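Local coordinates for Cry23AA1 (Bacillus thuringiensis, PDB 4RHZ), which probably acts with its partner Cry37Aa1 as an insecticidal, pore-forming toxin of the aerolysin family, and binds a zinc ion, at residues T43-E48 with Y159-N164; H79-A84 with L112-E117; F101-V106 with G217-A222. All coordinates share one frame; numbering follows the deposited sequence.

How the contacts relate
All three contacts join the same two sheets, and they step across them in order. On the smaller sheet the neighbouring strands are 44-45, 96-105 and 111-119, used by contacts 1, 3 and 2. On the larger sheet they are 146-179, 211-235 and 67-90, in the same sequence of contacts. Contact 3 therefore lies between the others, with its centre about 5 Å from that of contact 1 and about 8 Å from that of contact 2. The centres of contacts 1 and 2 are about 12 Å apart. Along the chain contact 2 is nested within contact 1, and contact 3 alternates with both. Together they close a beta sandwich in the middle of the elongated toxin.

Contact 1 of 3, residues T43-E48 with Y159-N164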
ATOM      1  N   THR A  43      -9.621   1.498  -7.238  1.00 47.82           N
ATOM      2  CA  THR A  43      -9.889   0.654  -6.108  1.00 48.38           C
ATOM      3  C   THR A  43      -8.867  -0.508  -5.932  1.00 47.31           C
ATOM      4  O   THR A  43      -8.868  -1.206  -4.910  1.00 47.07           O
ATOM      5  CB  THR A  43     -11.342   0.200  -6.184  1.00 49.45           C
ATOM      6  OG1 THR A  43     -11.747  -0.311  -4.920  1.00 53.90           O
ATOM      7  CG2 THR A  43     -11.548  -0.825  -7.272  1.00 50.48           C
ATOM      8  N   GLU A  44      -8.000  -0.686  -6.935  1.00 45.96           N
ATOM      9  CA  GLU A  44      -6.941  -1.681  -6.911  1.00 45.84           C
ATOM     10  C   GLU A  44      -5.652  -0.987  -6.609  1.00 42.84           C
ATOM     11  O   GLU A  44      -5.148  -0.231  -7.446  1.00 41.65           O
ATOM     12  CB  GLU A  44      -6.792  -2.384  -8.280  1.00 47.33           C
ATOM     13  CG  GLU A  44      -7.868  -3.430  -8.606  1.00 56.14           C
ATOM     14  CD  GLU A  44      -7.294  -4.871  -8.556  1.00 67.17           C
ATOM     15  OE1 GLU A  44      -6.471  -5.217  -9.468  1.00 68.04           O
ATOM     16  OE2 GLU A  44      -7.686  -5.641  -7.619  1.00 69.03           O
ATOM     17  N   ILE A  45      -5.099  -1.243  -5.434  1.00 40.62           N
ATOM     18  CA  ILE A  45      -3.835  -0.625  -5.119  1.00 40.44           C
ATOM     19  C   ILE A  45      -2.860  -1.180  -6.131  1.00 41.86           C
ATOM     20  O   ILE A  45      -2.731  -2.389  -6.242  1.00 41.42           O
ATOM     21  CB  ILE A  45      -3.329  -0.963  -3.697  1.00 39.39           C
ATOM     22  CG1 ILE A  45      -4.413  -0.712  -2.615  1.00 40.61           C
ATOM     23  CG2 ILE A  45      -2.021  -0.255  -3.404  1.00 36.94           C
ATOM     24  CD1 ILE A  45      -5.162   0.583  -2.850  1.00 41.08           C
ATOM     25  N   PRO A  46      -2.153  -0.312  -6.858  1.00 43.40           N
ATOM     26  CA  PRO A  46      -1.231  -0.899  -7.847  1.00 44.42           C
ATOM     27  C   PRO A  46       0.144  -1.255  -7.286  1.00 44.31           C
ATOM     28  O   PRO A  46       1.066  -1.401  -8.039  1.00 46.76           O
ATOM     29  CB  PRO A  46      -1.097   0.251  -8.901  1.00 44.33           C
ATOM     30  CG  PRO A  46      -1.101   1.517  -8.000  1.00 44.70           C
ATOM     31  CD  PRO A  46      -2.047   1.166  -6.816  1.00 43.37           C
ATOM     32  N   THR A  47       0.326  -1.312  -5.985  1.00 44.22           N
ATOM     33  CA  THR A  47       1.629  -1.657  -5.443  1.00 43.49           C
ATOM     34  C   THR A  47       1.407  -2.987  -4.692  1.00 42.17           C
ATOM     35  O   THR A  47       0.437  -3.119  -3.907  1.00 41.55           O
ATOM     36  CB  THR A  47       2.124  -0.545  -4.503  1.00 44.38           C
ATOM     37  OG1 THR A  47       2.497   0.593  -5.309  1.00 49.40           O
ATOM     38  CG2 THR A  47       3.385  -0.967  -3.746  1.00 44.85           C
ATOM     39  N   GLU A  48       2.245  -3.983  -4.944  1.00 38.23           N
ATOM     40  CA  GLU A  48       1.982  -5.294  -4.310  1.00 35.05           C
ATOM     41  C   GLU A  48       2.240  -5.290  -2.798  1.00 31.77           C
ATOM     42  O   GLU A  48       3.125  -4.582  -2.303  1.00 32.50           O
ATOM     43  CB  GLU A  48       2.832  -6.391  -4.972  1.00 36.38           C
ATOM     44  CG  GLU A  48       2.416  -6.806  -6.413  1.00 35.00           C
ATOM     45  CD  GLU A  48       3.211  -8.057  -6.886  1.00 40.01           C
ATOM     46  OE1 GLU A  48       4.044  -8.596  -6.090  1.00 37.52           O
ATOM     47  OE2 GLU A  48       3.000  -8.495  -8.041  1.00 39.13           O
ATOM     48  N   TYR A 159      -1.043   2.214   0.778  1.00 37.94           N
ATOM     49  CA  TYR A 159      -1.927   2.774  -0.298  1.00 37.88           C
ATOM     50  C   TYR A 159      -1.996   4.297  -0.212  1.00 37.69           C
ATOM     51  O   TYR A 159      -1.925   4.865   0.886  1.00 37.99           O
ATOM     52  CB  TYR A 159      -3.319   2.156  -0.286  1.00 35.18           C
ATOM     53  CG  TYR A 159      -3.968   2.299   1.041  1.00 37.96           C
ATOM     54  CD1 TYR A 159      -4.865   3.376   1.319  1.00 36.11           C
ATOM     55  CD2 TYR A 159      -3.664   1.400   2.071  1.00 40.11           C
ATOM     56  CE1 TYR A 159      -5.421   3.534   2.585  1.00 32.34           C
ATOM     57  CE2 TYR A 159      -4.193   1.555   3.350  1.00 41.62           C
ATOM     58  CZ  TYR A 159      -5.078   2.623   3.593  1.00 38.61           C
ATOM     59  OH  TYR A 159      -5.562   2.717   4.861  1.00 40.41           O
ATOM     60  N   ASN A 160      -2.100   4.945  -1.361  1.00 38.41           N
ATOM     61  CA  ASN A 160      -2.346   6.389  -1.408  1.00 39.15           C
ATOM     62  C   ASN A 160      -3.356   6.636  -2.516  1.00 38.38           C
ATOM     63  O   ASN A 160      -3.000   6.594  -3.694  1.00 37.61           O
ATOM     64  CB  ASN A 160      -1.067   7.157  -1.661  1.00 39.07           C
ATOM     65  CG  ASN A 160      -1.248   8.708  -1.455  1.00 47.34           C
ATOM     66  OD1 ASN A 160      -2.382   9.242  -1.364  1.00 49.10           O
ATOM     67  ND2 ASN A 160      -0.116   9.421  -1.380  1.00 50.50           N
ATOM     68  N   VAL A 161      -4.624   6.847  -2.162  1.00 37.88           N
ATOM     69  CA  VAL A 161      -5.664   6.896  -3.209  1.00 36.79           C
ATOM     70  C   VAL A 161      -6.331   8.280  -3.299  1.00 37.54           C
ATOM     71  O   VAL A 161      -6.880   8.743  -2.321  1.00 36.83           O
ATOM     72  CB  VAL A 161      -6.720   5.857  -2.985  1.00 37.20           C
ATOM     73  CG1 VAL A 161      -7.696   5.809  -4.151  1.00 36.16           C
ATOM     74  CG2 VAL A 161      -6.109   4.431  -2.740  1.00 35.74           C
ATOM     75  N   PRO A 162      -6.264   8.945  -4.475  1.00 38.48           N
ATOM     76  CA  PRO A 162      -7.031  10.182  -4.635  1.00 38.70           C
ATOM     77  C   PRO A 162      -8.511   9.883  -4.583  1.00 38.25           C
ATOM     78  O   PRO A 162      -8.968   8.848  -5.101  1.00 38.23           O
ATOM     79  CB  PRO A 162      -6.634  10.686  -6.033  1.00 39.75           C
ATOM     80  CG  PRO A 162      -5.286  10.032  -6.350  1.00 40.42           C
ATOM     81  CD  PRO A 162      -5.346   8.706  -5.616  1.00 38.71           C
ATOM     82  N   VAL A 163      -9.271  10.736  -3.898  1.00 37.53           N
ATOM     83  CA  VAL A 163     -10.727  10.588  -3.974  1.00 36.61           C
ATOM     84  C   VAL A 163     -11.347  11.876  -4.563  1.00 37.45           C
ATOM     85  O   VAL A 163     -10.760  12.997  -4.474  1.00 36.07           O
ATOM     86  CB  VAL A 163     -11.371  10.215  -2.613  1.00 36.20           C
ATOM     87  CG1 VAL A 163     -10.675   9.002  -1.982  1.00 36.39           C
ATOM     88  CG2 VAL A 163     -11.320  11.394  -1.627  1.00 35.33           C
ATOM     89  N   ASN A 164     -12.512  11.678  -5.183  1.00 37.94           N
ATOM     90  CA  ASN A 164     -13.377  12.729  -5.632  1.00 38.36           C
ATOM     91  C   ASN A 164     -14.300  13.113  -4.494  1.00 38.14           C
ATOM     92  O   ASN A 164     -14.933  12.243  -3.897  1.00 39.22           O
ATOM     93  CB  ASN A 164     -14.225  12.209  -6.767  1.00 39.23           C
ATOM     94  CG  ASN A 164     -13.395  11.796  -7.952  1.00 42.39           C
ATOM     95  OD1 ASN A 164     -12.439  12.488  -8.348  1.00 42.10           O
ATOM     96  ND2 ASN A 164     -13.713  10.619  -8.487  1.00 44.52           N
TER
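Ile45 N donates a probable hydrogen bond to Gly104 O, and this sets Ile45 where its side chain can meet Tyr159 and Val161. The backbone of Ile45 also bonds to Val106. The short strand 44-45 is thus fixed to the edge of strand 96-105. No hydrogen bond joins 43-48 directly to 159-164. The contact between them is apolar and buried.

Ile45 is the one residue of 43-48 that does the touching. Its CD1 methyl makes the closest approach and is the atom that reaches both partners. With CG1 anti to the carbonyl carbon (chi1 -51°) and CD1 turned by chi2 -43°, the methyl faces the other strand. There CD1 meets Tyr159 CB at 3.5 Å. The nearest part of the tyrosine is therefore the root of its side chain and not the far end of the ring. Ile45 CG1 backs this up, 3.9 Å from Tyr159 CB. Ile45 CD1 also reaches Val161 CG2 at 4.0 Å, with the two side chains crossing at about a right angle. CD1 so rests across two residues, separated by one in sequence, on the same face of the strand.

The tyrosine ring leads away from Ile45 and runs on toward Leu112 and Val114. It also meets the ring of Phe103, the planes being inclined at about 45°. Phe103 touches Ile45 and Val161 as well, and so lines the same apolar layer. Behind that layer, the backbones of Tyr159 and Val161 pair with Gly221 and Ile219. The arrangement is the hydrophobic interior of a beta sandwich, here at the edge strand of the smaller sheet, in a toxin with the aerolysin-family fold.

Contact 2 of 3, residues H79-A84 with L112-E117; sequences HTETSA and LTVSAE. With ZN (zinc ion), chain C.
Glu81, Val114 and Ser83 carry this contact. Glu81 and Val114 reach toward each other from opposite strands. Val114 CG2 sits over one face of the carboxylate, 3.6 Å from Glu81 OE1 and 3.7 Å from Glu81 OE2. The glutamate chain is extended beyond CG, which brings its end to the valine. A water gives Glu81 OE1 a weak, long hydrogen bond and accepts one from Ser115 N at 3.1 Å. Glu81 OE2 lies in the plane of the His79 ring, at its edge.

The two strands belong to facing sheets of a beta sandwich. Segments 79-84 and 112-117 run at 39° to each other, and their axes come within 7.4 Å. No direct hydrogen bond links them.

Ser83 packs against Ala116, and the distance from Ser83 OG to Ala116 CB is 3.3 Å. The hydroxyl is tucked over its own backbone (chi1 71°), where a second water bonds to Ser83 OG at 2.9 Å. That water donates to Glu117 O at 2.6 Å, so it bridges the strands. At the other end of 79-84, His79 NE2 binds the zinc ion at 2.1 Å. Glu130 and His132 complete the protein ligands.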
ATOM      1  N   HIS A  79       0.871   1.356  13.267  1.00 50.57           N
ATOM      2  CA  HIS A  79       0.497   1.798  11.964  1.00 50.60           C
ATOM      3  C   HIS A  79      -0.568   2.966  11.780  1.00 49.92           C
ATOM      4  O   HIS A  79      -1.447   3.200  12.649  1.00 48.08           O
ATOM      5  CB  HIS A  79       0.074   0.597  11.252  1.00 49.85           C
ATOM      6  CG  HIS A  79      -1.391   0.418  11.310  1.00 52.53           C
ATOM      7  ND1 HIS A  79      -2.240   1.113  10.478  1.00 57.18           N
ATOM      8  CD2 HIS A  79      -2.162  -0.383  12.068  1.00 51.74           C
ATOM      9  CE1 HIS A  79      -3.488   0.757  10.729  1.00 57.57           C
ATOM     10  NE2 HIS A  79      -3.465  -0.137  11.705  1.00 59.98           N
ATOM     11  N   THR A  80      -0.499   3.597  10.587  1.00 48.30           N
ATOM     12  CA  THR A  80      -1.095   4.918  10.298  1.00 47.45           C
ATOM     13  C   THR A  80      -2.220   4.959   9.206  1.00 46.31           C
ATOM     14  O   THR A  80      -2.137   4.271   8.187  1.00 46.46           O
ATOM     15  CB  THR A  80       0.066   5.891   9.940  1.00 47.61           C
ATOM     16  OG1 THR A  80       0.956   5.998  11.042  1.00 49.46           O
ATOM     17  CG2 THR A  80      -0.400   7.306   9.684  1.00 48.58           C
ATOM     18  N   GLU A  81      -3.258   5.772   9.430  1.00 44.27           N
ATOM     19  CA  GLU A  81      -4.241   6.188   8.392  1.00 41.67           C
ATOM     20  C   GLU A  81      -4.439   7.705   8.418  1.00 40.52           C
ATOM     21  O   GLU A  81      -4.489   8.363   9.494  1.00 39.84           O
ATOM     22  CB  GLU A  81      -5.589   5.529   8.587  1.00 41.66           C
ATOM     23  CG  GLU A  81      -5.473   4.060   8.723  1.00 46.87           C
ATOM     24  CD  GLU A  81      -6.768   3.337   9.038  1.00 53.72           C
ATOM     25  OE1 GLU A  81      -7.795   3.944   9.444  1.00 57.57           O
ATOM     26  OE2 GLU A  81      -6.747   2.097   8.885  1.00 56.76           O
ATOM     27  N   THR A  82      -4.573   8.254   7.218  1.00 37.57           N
ATOM     28  CA  THR A  82      -4.611   9.656   6.996  1.00 34.45           C
ATOM     29  C   THR A  82      -5.620   9.929   5.873  1.00 35.00           C
ATOM     30  O   THR A  82      -5.668   9.212   4.828  1.00 33.34           O
ATOM     31  CB  THR A  82      -3.272  10.145   6.669  1.00 34.13           C
ATOM     32  OG1 THR A  82      -2.475   9.925   7.805  1.00 34.46           O
ATOM     33  CG2 THR A  82      -3.231  11.695   6.358  1.00 33.14           C
ATOM     34  N   SER A  83      -6.472  10.923   6.143  1.00 32.24           N
ATOM     35  CA  SER A  83      -7.321  11.501   5.134  1.00 30.88           C
ATOM     36  C   SER A  83      -7.443  13.050   5.253  1.00 29.87           C
ATOM     37  O   SER A  83      -7.055  13.639   6.283  1.00 27.41           O
ATOM     38  CB  SER A  83      -8.658  10.812   5.129  1.00 30.74           C
ATOM     39  OG  SER A  83      -9.367  11.169   6.284  1.00 34.51           O
ATOM     40  N   ALA A  84      -7.828  13.684   4.132  1.00 28.81           N
ATOM     41  CA  ALA A  84      -8.094  15.153   4.063  1.00 30.16           C
ATOM     42  C   ALA A  84      -8.878  15.465   2.768  1.00 31.33           C
ATOM     43  O   ALA A  84      -8.911  14.642   1.836  1.00 32.32           O
ATOM     44  CB  ALA A  84      -6.820  15.946   4.095  1.00 29.26           C
ATOM     45  N   LEU A 112      -8.791  -4.839   1.662  1.00 48.56           N
ATOM     46  CA  LEU A 112      -8.853  -4.117   2.937  1.00 46.03           C
ATOM     47  C   LEU A 112      -9.957  -3.043   3.015  1.00 44.81           C
ATOM     48  O   LEU A 112     -10.265  -2.361   2.010  1.00 43.46           O
ATOM     49  CB  LEU A 112      -7.481  -3.640   3.437  1.00 44.55           C
ATOM     50  CG  LEU A 112      -6.833  -2.332   2.976  1.00 45.85           C
ATOM     51  CD1 LEU A 112      -7.674  -1.142   3.397  1.00 47.27           C
ATOM     52  CD2 LEU A 112      -5.452  -2.104   3.551  1.00 45.87           C
ATOM     53  N   THR A 113     -10.527  -2.940   4.206  1.00 43.28           N
ATOM     54  CA  THR A 113     -11.590  -2.011   4.522  1.00 44.63           C
ATOM     55  C   THR A 113     -11.132  -0.876   5.386  1.00 43.18           C
ATOM     56  O   THR A 113     -10.591  -1.073   6.484  1.00 41.99           O
ATOM     57  CB  THR A 113     -12.758  -2.724   5.225  1.00 45.76           C
ATOM     58  OG1 THR A 113     -13.417  -3.500   4.238  1.00 48.20           O
ATOM     59  CG2 THR A 113     -13.813  -1.713   5.801  1.00 47.29           C
ATOM     60  N   VAL A 114     -11.365   0.326   4.879  1.00 42.24           N
ATOM     61  CA  VAL A 114     -11.005   1.520   5.623  1.00 41.93           C
ATOM     62  C   VAL A 114     -12.048   2.651   5.414  1.00 42.48           C
ATOM     63  O   VAL A 114     -12.690   2.764   4.358  1.00 42.35           O
ATOM     64  CB  VAL A 114      -9.564   1.963   5.267  1.00 41.57           C
ATOM     65  CG1 VAL A 114      -9.472   2.461   3.844  1.00 38.63           C
ATOM     66  CG2 VAL A 114      -9.081   3.054   6.214  1.00 43.10           C
ATOM     67  N   SER A 115     -12.203   3.479   6.426  1.00 41.90           N
ATOM     68  CA  SER A 115     -13.260   4.467   6.443  1.00 42.42           C
ATOM     69  C   SER A 115     -12.634   5.800   6.820  1.00 41.79           C
ATOM     70  O   SER A 115     -11.678   5.864   7.616  1.00 39.78           O
ATOM     71  CB  SER A 115     -14.296   4.120   7.530  1.00 43.21           C
ATOM     72  OG  SER A 115     -15.239   3.146   7.079  1.00 49.08           O
ATOM     73  N   ALA A 116     -13.187   6.878   6.279  1.00 40.90           N
ATOM     74  CA  ALA A 116     -12.776   8.182   6.768  1.00 40.41           C
ATOM     75  C   ALA A 116     -13.937   9.184   6.676  1.00 40.24           C
ATOM     76  O   ALA A 116     -14.883   8.998   5.891  1.00 39.59           O
ATOM     77  CB  ALA A 116     -11.526   8.672   6.035  1.00 40.03           C
ATOM     78  N   GLU A 117     -13.859  10.184   7.548  1.00 39.55           N
ATOM     79  CA  GLU A 117     -14.751  11.303   7.537  1.00 40.35           C
ATOM     80  C   GLU A 117     -14.221  12.498   6.712  1.00 37.91           C
ATOM     81  O   GLU A 117     -13.204  13.104   7.035  1.00 38.09           O
ATOM     82  CB  GLU A 117     -15.149  11.777   8.950  1.00 40.92           C
ATOM     83  CG  GLU A 117     -16.564  12.437   8.774  1.00 47.94           C
ATOM     84  CD  GLU A 117     -17.344  12.578  10.009  1.00 55.95           C
ATOM     85  OE1 GLU A 117     -18.387  13.260   9.934  1.00 62.32           O
ATOM     86  OE2 GLU A 117     -16.931  12.029  11.047  1.00 60.21           O
TER
HETATM   87 ZN    ZN C 301      -5.273  -0.726  12.509  1.00 82.22          ZN
HETATM   88  O   HOH W   1     -11.088   2.795   9.190  1.00 46.02           O
HETATM   89  O   HOH W   2     -10.724  13.745   6.443  1.00 34.91           O

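Contact 3 of 3, residues F101-V106 with G217-A222; sequences FKFGFV and GFIEGA
Between Gly217 and Ala222, Ile219 is the residue that touches Phe101 and Phe103. The segment starts with Gly217, whose O accepts a probable hydrogen bond from Val163 N. This ties it to the neighbouring strand of the larger sheet. Phe218 follows, with its side chain turned away from 101-106 and laid on Thr82 and Ala84. Its O accepts a hydrogen bond from Tyr118 OH of the facing sheet.

Ile219 then fills part of the apolar interior between the facing sheets of the beta sandwich. Its CG2 methyl lies over one face of the Phe101 ring, 4.2 Å from the centroid and 9° off the ring normal. This is a CH-pi contact, close to the centre of the ring. Ile219 CG1 is anti to the backbone N (chi1 178°) and can approach Phe101 CE1, at 4.2 Å. The CG2 methyl meets Phe103 differently. Ile219 CG2 comes to the edge of that ring, near its plane, 3.6 Å from Phe103 CZ. One methyl thus serves a face and an edge. The phenylalanines also pack on each other, with Phe101 CB 3.6 Å above the Phe103 ring plane and offset toward its rim.

Glu220 turns away again, to Asn160 and Thr82 on either flanking strand. Ala222 ends the segment, and its backbone bonds to Thr80.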
ATOM      1  N   PHE A 101     -14.183   2.492   2.334  1.00 47.97           N
ATOM      2  CA  PHE A 101     -13.599   2.013   1.098  1.00 46.90           C
ATOM      3  C   PHE A 101     -13.080   0.523   1.201  1.00 46.91           C
ATOM      4  O   PHE A 101     -12.463   0.093   2.202  1.00 46.05           O
ATOM      5  CB  PHE A 101     -12.405   2.872   0.698  1.00 46.44           C
ATOM      6  CG  PHE A 101     -12.616   4.356   0.739  1.00 47.89           C
ATOM      7  CD1 PHE A 101     -12.479   5.058   1.937  1.00 44.30           C
ATOM      8  CD2 PHE A 101     -12.828   5.072  -0.450  1.00 45.82           C
ATOM      9  CE1 PHE A 101     -12.602   6.401   1.981  1.00 42.09           C
ATOM     10  CE2 PHE A 101     -12.954   6.427  -0.421  1.00 46.47           C
ATOM     11  CZ  PHE A 101     -12.845   7.109   0.793  1.00 45.47           C
ATOM     12  N   LYS A 102     -13.271  -0.218   0.126  1.00 46.59           N
ATOM     13  CA  LYS A 102     -12.791  -1.580   0.028  1.00 46.54           C
ATOM     14  C   LYS A 102     -11.715  -1.566  -1.023  1.00 44.67           C
ATOM     15  O   LYS A 102     -12.037  -1.353  -2.187  1.00 42.85           O
ATOM     16  CB  LYS A 102     -13.920  -2.494  -0.418  1.00 47.37           C
ATOM     17  CG  LYS A 102     -15.074  -2.534   0.596  1.00 53.26           C
ATOM     18  CD  LYS A 102     -14.898  -3.637   1.723  1.00 61.04           C
ATOM     19  CE  LYS A 102     -16.138  -3.804   2.641  1.00 63.83           C
ATOM     20  NZ  LYS A 102     -17.238  -4.588   1.978  1.00 67.80           N
ATOM     21  N   PHE A 103     -10.451  -1.730  -0.611  1.00 43.04           N
ATOM     22  CA  PHE A 103      -9.378  -1.765  -1.571  1.00 43.06           C
ATOM     23  C   PHE A 103      -8.856  -3.201  -1.788  1.00 44.66           C
ATOM     24  O   PHE A 103      -8.755  -3.999  -0.847  1.00 44.84           O
ATOM     25  CB  PHE A 103      -8.239  -0.855  -1.155  1.00 42.48           C
ATOM     26  CG  PHE A 103      -8.586   0.617  -1.092  1.00 39.09           C
ATOM     27  CD1 PHE A 103      -8.295   1.352   0.063  1.00 37.63           C
ATOM     28  CD2 PHE A 103      -9.146   1.267  -2.164  1.00 39.78           C
ATOM     29  CE1 PHE A 103      -8.579   2.739   0.151  1.00 38.23           C
ATOM     30  CE2 PHE A 103      -9.460   2.659  -2.096  1.00 41.58           C
ATOM     31  CZ  PHE A 103      -9.164   3.396  -0.935  1.00 36.08           C
ATOM     32  N   GLY A 104      -8.572  -3.536  -3.041  1.00 46.42           N
ATOM     33  CA  GLY A 104      -7.845  -4.765  -3.371  1.00 47.14           C
ATOM     34  C   GLY A 104      -6.415  -4.443  -3.763  1.00 48.13           C
ATOM     35  O   GLY A 104      -6.030  -3.271  -3.866  1.00 49.23           O
ATOM     36  N   PHE A 105      -5.618  -5.469  -3.992  1.00 49.19           N
ATOM     37  CA  PHE A 105      -4.244  -5.284  -4.485  1.00 50.90           C
ATOM     38  C   PHE A 105      -4.035  -5.996  -5.823  1.00 53.33           C
ATOM     39  O   PHE A 105      -4.456  -7.129  -5.963  1.00 54.19           O
ATOM     40  CB  PHE A 105      -3.261  -5.799  -3.452  1.00 49.75           C
ATOM     41  CG  PHE A 105      -3.237  -4.994  -2.206  1.00 46.41           C
ATOM     42  CD1 PHE A 105      -4.169  -5.206  -1.212  1.00 42.94           C
ATOM     43  CD2 PHE A 105      -2.282  -4.014  -2.029  1.00 41.06           C
ATOM     44  CE1 PHE A 105      -4.150  -4.447  -0.074  1.00 39.90           C
ATOM     45  CE2 PHE A 105      -2.244  -3.286  -0.888  1.00 40.39           C
ATOM     46  CZ  PHE A 105      -3.176  -3.492   0.093  1.00 39.58           C
ATOM     47  N   VAL A 106      -3.409  -5.333  -6.799  1.00 56.16           N
ATOM     48  CA  VAL A 106      -3.285  -5.925  -8.128  1.00 59.73           C
ATOM     49  C   VAL A 106      -2.430  -7.185  -8.053  1.00 60.67           C
ATOM     50  O   VAL A 106      -1.424  -7.263  -7.319  1.00 60.30           O
ATOM     51  CB  VAL A 106      -2.720  -4.975  -9.272  1.00 59.53           C
ATOM     52  CG1 VAL A 106      -3.774  -3.877  -9.773  1.00 62.51           C
ATOM     53  CG2 VAL A 106      -1.353  -4.389  -8.905  1.00 62.20           C
ATOM     54  N   GLY A 217      -9.723  14.988  -2.621  1.00 40.19           N
ATOM     55  CA  GLY A 217      -8.936  14.694  -1.405  1.00 39.11           C
ATOM     56  C   GLY A 217      -8.200  13.381  -1.509  1.00 38.64           C
ATOM     57  O   GLY A 217      -7.915  12.891  -2.616  1.00 38.11           O
ATOM     58  N   PHE A 218      -7.901  12.773  -0.370  1.00 37.33           N
ATOM     59  CA  PHE A 218      -7.221  11.467  -0.424  1.00 35.45           C
ATOM     60  C   PHE A 218      -7.553  10.552   0.769  1.00 34.91           C
ATOM     61  O   PHE A 218      -8.073  11.022   1.770  1.00 33.75           O
ATOM     62  CB  PHE A 218      -5.720  11.674  -0.598  1.00 33.19           C
ATOM     63  CG  PHE A 218      -5.081  12.353   0.571  1.00 34.65           C
ATOM     64  CD1 PHE A 218      -4.586  11.597   1.635  1.00 35.22           C
ATOM     65  CD2 PHE A 218      -4.958  13.758   0.609  1.00 31.59           C
ATOM     66  CE1 PHE A 218      -3.985  12.226   2.736  1.00 34.99           C
ATOM     67  CE2 PHE A 218      -4.357  14.413   1.691  1.00 29.87           C
ATOM     68  CZ  PHE A 218      -3.884  13.653   2.782  1.00 36.61           C
ATOM     69  N   ILE A 219      -7.237   9.255   0.652  1.00 33.12           N
ATOM     70  CA  ILE A 219      -7.210   8.338   1.817  1.00 32.67           C
ATOM     71  C   ILE A 219      -5.877   7.578   1.658  1.00 33.64           C
ATOM     72  O   ILE A 219      -5.581   7.060   0.578  1.00 33.54           O
ATOM     73  CB  ILE A 219      -8.472   7.450   1.778  1.00 32.46           C
ATOM     74  CG1 ILE A 219      -8.523   6.423   2.902  1.00 35.39           C
ATOM     75  CG2 ILE A 219      -8.615   6.680   0.431  1.00 30.20           C
ATOM     76  CD1 ILE A 219      -8.505   7.027   4.205  1.00 36.95           C
ATOM     77  N   GLU A 220      -5.011   7.618   2.659  1.00 32.99           N
ATOM     78  CA  GLU A 220      -3.774   6.953   2.582  1.00 34.47           C
ATOM     79  C   GLU A 220      -3.488   6.192   3.891  1.00 35.54           C
ATOM     80  O   GLU A 220      -4.077   6.504   4.952  1.00 36.11           O
ATOM     81  CB  GLU A 220      -2.631   7.897   2.221  1.00 33.89           C
ATOM     82  CG  GLU A 220      -2.166   8.677   3.371  1.00 41.11           C
ATOM     83  CD  GLU A 220      -0.901   9.503   3.085  1.00 50.18           C
ATOM     84  OE1 GLU A 220      -0.037   9.074   2.266  1.00 58.94           O
ATOM     85  OE2 GLU A 220      -0.746  10.572   3.713  1.00 48.52           O
ATOM     86  N   GLY A 221      -2.581   5.204   3.831  1.00 34.50           N
ATOM     87  CA  GLY A 221      -2.384   4.228   4.971  1.00 34.97           C
ATOM     88  C   GLY A 221      -1.261   3.197   4.704  1.00 34.64           C
ATOM     89  O   GLY A 221      -0.802   3.046   3.560  1.00 33.10           O
ATOM     90  N   ALA A 222      -0.851   2.489   5.749  1.00 34.40           N
ATOM     91  CA  ALA A 222       0.144   1.442   5.657  1.00 36.08           C
ATOM     92  C   ALA A 222      -0.207   0.564   6.831  1.00 36.86           C
ATOM     93  O   ALA A 222      -0.268   1.057   7.954  1.00 38.60           O
ATOM     94  CB  ALA A 222       1.577   2.021   5.842  1.00 34.05           C
TER